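Local coordinates for adhesion G-protein coupled receptor G6 (Danio rerio, PDB 6V55) that is an adhesion G-protein coupled receptor, also called Gpr126, with a calcium-binding extracellular region, and probably acts in cell adhesion and myelination, at residues Val43-Leu48 and Val63-Gly68; Met518-Gln523 and Met545-Ile550. All coordinates share one frame; numbering follows the deposited sequence.

Contact 1 of 2, residues Val43-Leu48 and Val63-Gly68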
# COMPACT_ATOMS: atom_id res chain seq x y z
N VAL A 43 -12.28 3.37 -10.68
CA VAL A 43 -12.10 2.44 -9.57
C VAL A 43 -12.35 3.18 -8.25
O VAL A 43 -11.77 4.25 -8.01
CB VAL A 43 -10.70 1.80 -9.58
CG1 VAL A 43 -10.55 0.83 -8.43
CG2 VAL A 43 -10.42 1.10 -10.91
N GLN A 44 -13.21 2.61 -7.41
CA GLN A 44 -13.45 3.11 -6.07
C GLN A 44 -12.95 2.10 -5.06
O GLN A 44 -13.39 0.94 -5.07
CB GLN A 44 -14.94 3.35 -5.86
CG GLN A 44 -15.22 4.08 -4.61
CD GLN A 44 -16.69 4.10 -4.28
OE1 GLN A 44 -17.37 3.07 -4.35
NE2 GLN A 44 -17.20 5.28 -3.98
N ILE A 45 -12.05 2.51 -4.17
CA ILE A 45 -11.62 1.64 -3.09
C ILE A 45 -12.27 2.11 -1.80
O ILE A 45 -12.71 3.25 -1.67
CB ILE A 45 -10.09 1.56 -2.92
CG1 ILE A 45 -9.52 2.87 -2.38
CG2 ILE A 45 -9.40 1.13 -4.20
CD1 ILE A 45 -8.05 2.79 -2.00
N THR A 46 -12.34 1.20 -0.84
CA THR A 46 -12.85 1.49 0.49
C THR A 46 -12.00 0.68 1.46
O THR A 46 -11.83 -0.53 1.28
CB THR A 46 -14.34 1.13 0.61
OG1 THR A 46 -15.15 2.13 -0.06
CG2 THR A 46 -14.78 1.02 2.08
N PHE A 47 -11.42 1.35 2.44
CA PHE A 47 -10.71 0.67 3.50
C PHE A 47 -11.74 0.13 4.48
O PHE A 47 -12.44 0.90 5.13
CB PHE A 47 -9.75 1.62 4.20
CG PHE A 47 -8.58 2.06 3.36
CD1 PHE A 47 -7.34 1.45 3.50
CD2 PHE A 47 -8.70 3.11 2.45
CE1 PHE A 47 -6.26 1.85 2.74
CE2 PHE A 47 -7.64 3.52 1.67
CZ PHE A 47 -6.41 2.88 1.83
N LEU A 48 -11.87 -1.19 4.58
CA LEU A 48 -12.78 -1.75 5.56
C LEU A 48 -12.18 -1.74 6.96
O LEU A 48 -12.92 -1.81 7.95
CB LEU A 48 -13.15 -3.17 5.16
CG LEU A 48 -13.63 -3.29 3.70
CD1 LEU A 48 -13.80 -4.76 3.25
CD2 LEU A 48 -14.91 -2.52 3.53
N VAL A 63 1.10 3.33 3.50
CA VAL A 63 0.31 2.92 2.34
C VAL A 63 0.20 4.14 1.45
O VAL A 63 -0.17 5.21 1.93
CB VAL A 63 -1.08 2.41 2.74
CG1 VAL A 63 -2.01 2.28 1.53
CG2 VAL A 63 -0.95 1.09 3.42
N VAL A 64 0.54 3.99 0.16
CA VAL A 64 0.37 5.04 -0.85
C VAL A 64 -0.81 4.67 -1.75
O VAL A 64 -0.86 3.55 -2.27
CB VAL A 64 1.65 5.23 -1.68
CG1 VAL A 64 1.43 6.24 -2.79
CG2 VAL A 64 2.82 5.65 -0.79
N VAL A 65 -1.77 5.58 -1.93
CA VAL A 65 -2.88 5.39 -2.88
C VAL A 65 -2.65 6.31 -4.08
O VAL A 65 -2.62 7.54 -3.94
CB VAL A 65 -4.25 5.67 -2.26
CG1 VAL A 65 -5.35 5.42 -3.29
CG2 VAL A 65 -4.46 4.82 -1.02
N LYS A 66 -2.52 5.71 -5.27
CA LYS A 66 -2.13 6.42 -6.48
C LYS A 66 -3.27 6.37 -7.49
O LYS A 66 -3.66 5.28 -7.95
CB LYS A 66 -0.84 5.82 -7.07
CG LYS A 66 0.15 6.84 -7.60
CD LYS A 66 1.56 6.24 -7.78
CE LYS A 66 1.76 5.55 -9.14
NZ LYS A 66 2.99 4.65 -9.17
N THR A 67 -3.82 7.52 -7.83
CA THR A 67 -4.64 7.62 -9.02
C THR A 67 -3.85 8.36 -10.09
O THR A 67 -2.65 8.62 -9.94
CB THR A 67 -5.98 8.27 -8.69
OG1 THR A 67 -6.64 8.62 -9.91
CG2 THR A 67 -5.78 9.50 -7.82
N GLY A 68 -4.52 8.69 -11.20
CA GLY A 68 -3.83 9.27 -12.34
C GLY A 68 -3.32 10.68 -12.13
O GLY A 68 -2.41 11.11 -12.85
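With chi1 at 70°, I45 swings CG1 into the crowded position between its backbone N and carbonyl carbon, so that CD1 drops toward V65; V65 answers with CG1 anti to its own N, and the two side chains meet tip to tip, I45 CD1 lying 4.0 Å from V65 CG1. The other branch of V65 serves F47. F47 reaches over from the opposite direction and puts the far end of its ring against the valine, with F47 CZ 4.0 Å from V65 CG2. That methyl sits in the plane of the ring, at its edge. One corner round, F47 CE1 is 4.4 Å from V63 CG1, also near the ring plane, so the phenylalanine points edge-first between two valines of the facing strand. No hydrogen bond crosses the gap. The strand axes approach to 10.6 Å and run nearly antiparallel at 158°, a separation that belongs to stacked sheets rather than to neighbours within one sheet. This is the core of the CUB β-sandwich: 43-47 lies in the sheet with strands 83-85 and 105-114, while 63-66 lies in the opposing sheet beside strands 90-96 and 71-74. All four touching residues are buried, and the packing continues around them. L84 touches both I45 and V65, M91 also packs on V65, and F106 and F95 both touch V63. The ring of F50 meets that of F47 with the planes at about 90°. On the other face of strand 43-47, Q44 points outward and touches an N-acetylglucosamine of a glycan attached to the protein, while T46 OG1 is hydrogen-bonded to T83 OG1.

Contact 2 of 2, residues Met518-Gln523 and Met545-Ile550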
# COMPACT_ATOMS: atom_id res chain seq x y z
N MET A 518 15.74 -2.00 28.47
CA MET A 518 14.42 -2.42 28.00
C MET A 518 14.17 -2.01 26.56
O MET A 518 13.54 -2.75 25.81
CB MET A 518 13.34 -1.85 28.92
CG MET A 518 12.03 -2.65 28.95
SD MET A 518 12.32 -4.42 28.90
CE MET A 518 10.76 -5.08 28.39
N ASP A 519 14.70 -0.85 26.15
CA ASP A 519 14.49 -0.37 24.79
C ASP A 519 15.33 -1.15 23.78
O ASP A 519 14.83 -1.50 22.70
CB ASP A 519 14.80 1.12 24.71
CG ASP A 519 14.19 1.78 23.47
OD1 ASP A 519 12.94 1.96 23.45
OD2 ASP A 519 14.98 2.12 22.53
N VAL A 520 16.60 -1.42 24.13
CA VAL A 520 17.52 -2.19 23.28
C VAL A 520 16.99 -3.61 23.07
O VAL A 520 16.95 -4.11 21.94
CB VAL A 520 18.92 -2.21 23.92
CG1 VAL A 520 19.83 -3.24 23.26
CG2 VAL A 520 19.54 -0.88 23.84
N ALA A 521 16.55 -4.26 24.17
CA ALA A 521 16.11 -5.65 24.10
C ALA A 521 14.84 -5.81 23.28
O ALA A 521 14.71 -6.79 22.54
CB ALA A 521 15.88 -6.19 25.51
N VAL A 522 13.93 -4.83 23.35
CA VAL A 522 12.69 -4.84 22.57
C VAL A 522 13.00 -4.71 21.08
O VAL A 522 12.46 -5.46 20.26
CB VAL A 522 11.76 -3.72 23.09
CG1 VAL A 522 10.79 -3.27 22.07
CG2 VAL A 522 10.97 -4.20 24.28
N GLN A 523 13.95 -3.82 20.71
CA GLN A 523 14.27 -3.64 19.29
C GLN A 523 14.97 -4.86 18.70
O GLN A 523 14.59 -5.31 17.62
CB GLN A 523 15.12 -2.39 19.07
CG GLN A 523 14.51 -1.01 19.45
CD GLN A 523 12.97 -0.98 19.61
OE1 GLN A 523 12.20 -1.22 18.66
NE2 GLN A 523 12.54 -0.67 20.83
N MET A 545 24.38 -10.26 25.50
CA MET A 545 25.30 -10.58 26.59
C MET A 545 25.75 -9.33 27.34
O MET A 545 25.87 -9.36 28.58
CB MET A 545 26.52 -11.32 26.05
CG MET A 545 27.55 -11.73 27.11
SD MET A 545 26.85 -12.75 28.43
CE MET A 545 27.38 -14.27 27.73
N GLU A 546 25.96 -8.21 26.63
CA GLU A 546 26.30 -6.96 27.31
C GLU A 546 25.12 -6.46 28.13
O GLU A 546 25.30 -6.00 29.27
CB GLU A 546 26.71 -5.91 26.29
CG GLU A 546 27.90 -6.30 25.41
CD GLU A 546 28.15 -5.27 24.29
OE1 GLU A 546 29.02 -5.54 23.42
OE2 GLU A 546 27.48 -4.21 24.29
N LEU A 547 23.92 -6.62 27.59
CA LEU A 547 22.70 -6.22 28.25
C LEU A 547 22.45 -7.03 29.51
O LEU A 547 22.06 -6.46 30.53
CB LEU A 547 21.53 -6.39 27.28
CG LEU A 547 20.17 -5.85 27.68
CD1 LEU A 547 19.59 -5.16 26.49
CD2 LEU A 547 19.23 -6.95 28.14
N VAL A 548 22.64 -8.34 29.45
CA VAL A 548 22.34 -9.18 30.61
C VAL A 548 23.38 -8.94 31.71
O VAL A 548 23.05 -8.93 32.90
CB VAL A 548 22.22 -10.65 30.16
CG1 VAL A 548 22.21 -11.63 31.33
CG2 VAL A 548 20.95 -10.84 29.38
N ASN A 549 24.60 -8.57 31.31
CA ASN A 549 25.66 -8.31 32.28
C ASN A 549 25.48 -7.00 33.02
O ASN A 549 25.61 -6.96 34.25
CB ASN A 549 27.00 -8.32 31.57
CG ASN A 549 27.64 -9.66 31.65
OD1 ASN A 549 27.77 -10.22 32.74
ND2 ASN A 549 27.98 -10.23 30.50
N ILE A 550 25.16 -5.91 32.33
CA ILE A 550 25.12 -4.64 33.04
C ILE A 550 23.78 -4.37 33.73
O ILE A 550 23.75 -3.61 34.70
CB ILE A 550 25.56 -3.48 32.12
CG1 ILE A 550 26.23 -2.37 32.94
CG2 ILE A 550 24.40 -2.93 31.32
CD1 ILE A 550 27.15 -1.47 32.13
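Across these two helical segments the backbones come nearest at A521 and L547, whose CA atoms are 7.8 Å apart, close enough for one leucine to span the gap. L547 does so chiefly with CD1. Its CG stands anti to the backbone N (chi1 -172°), which carries CD1 out to the facing helix. There CD1 touches the side of V520, with L547 CD1 3.8 Å from V520 CG1, and the two side chains slide past each other in opposite directions instead of meeting end on. The same methyl also settles on A521: the distance from L547 CD1 to A521 CB is 4.0 Å, and A521 N lies 3.9 Å from L547 CD1. The small alanine lets the leucine come right up to the backbone of helix 517-527, with V520 bordering the methyl as well. The contact is wholly apolar, without a hydrogen bond between the segments, and its three touching residues are buried. It joins helix 517-527 to the end of helix 534-550 in a run of four helices, 517-527 to 573-593, consistent with the helical subdomain of a GAIN domain. V561 of helix 555-568 touches both L547 and V548, and I510 packs on V520, extending the apolar cluster. Away from the interface, Q523 folds back along its own helix, and Q523 NE2 donates to D519 O at 3.1 Å. The N-H...O angle is 140°, and the donor is tilted 15° from the carbonyl plane. D519 O also accepts the helical bond from Q523 N, so one carbonyl oxygen takes both the backbone N-H and the side-chain NE2 of the same glutamine.

Contact 1 and contact 2 follow one another along the chain and belong to different parts of the extracellular region: a CUB sandwich core at 43-48 with 63-68, and a helix pair at 518-523 with 545-550. Their centres are 41 Å apart and their nearest atoms about 19 Å, so neither touches the other. Both are small, buried and apolar, but one joins two sheets face to face and the other two helices. The calcium ion of the CUB domain, bound at a site that includes E53, D61 and D98, is about 11 Å from the V63 side chain of contact 1. Near contact 2, a glycan sugar lies about 11 Å from the L547 side chain.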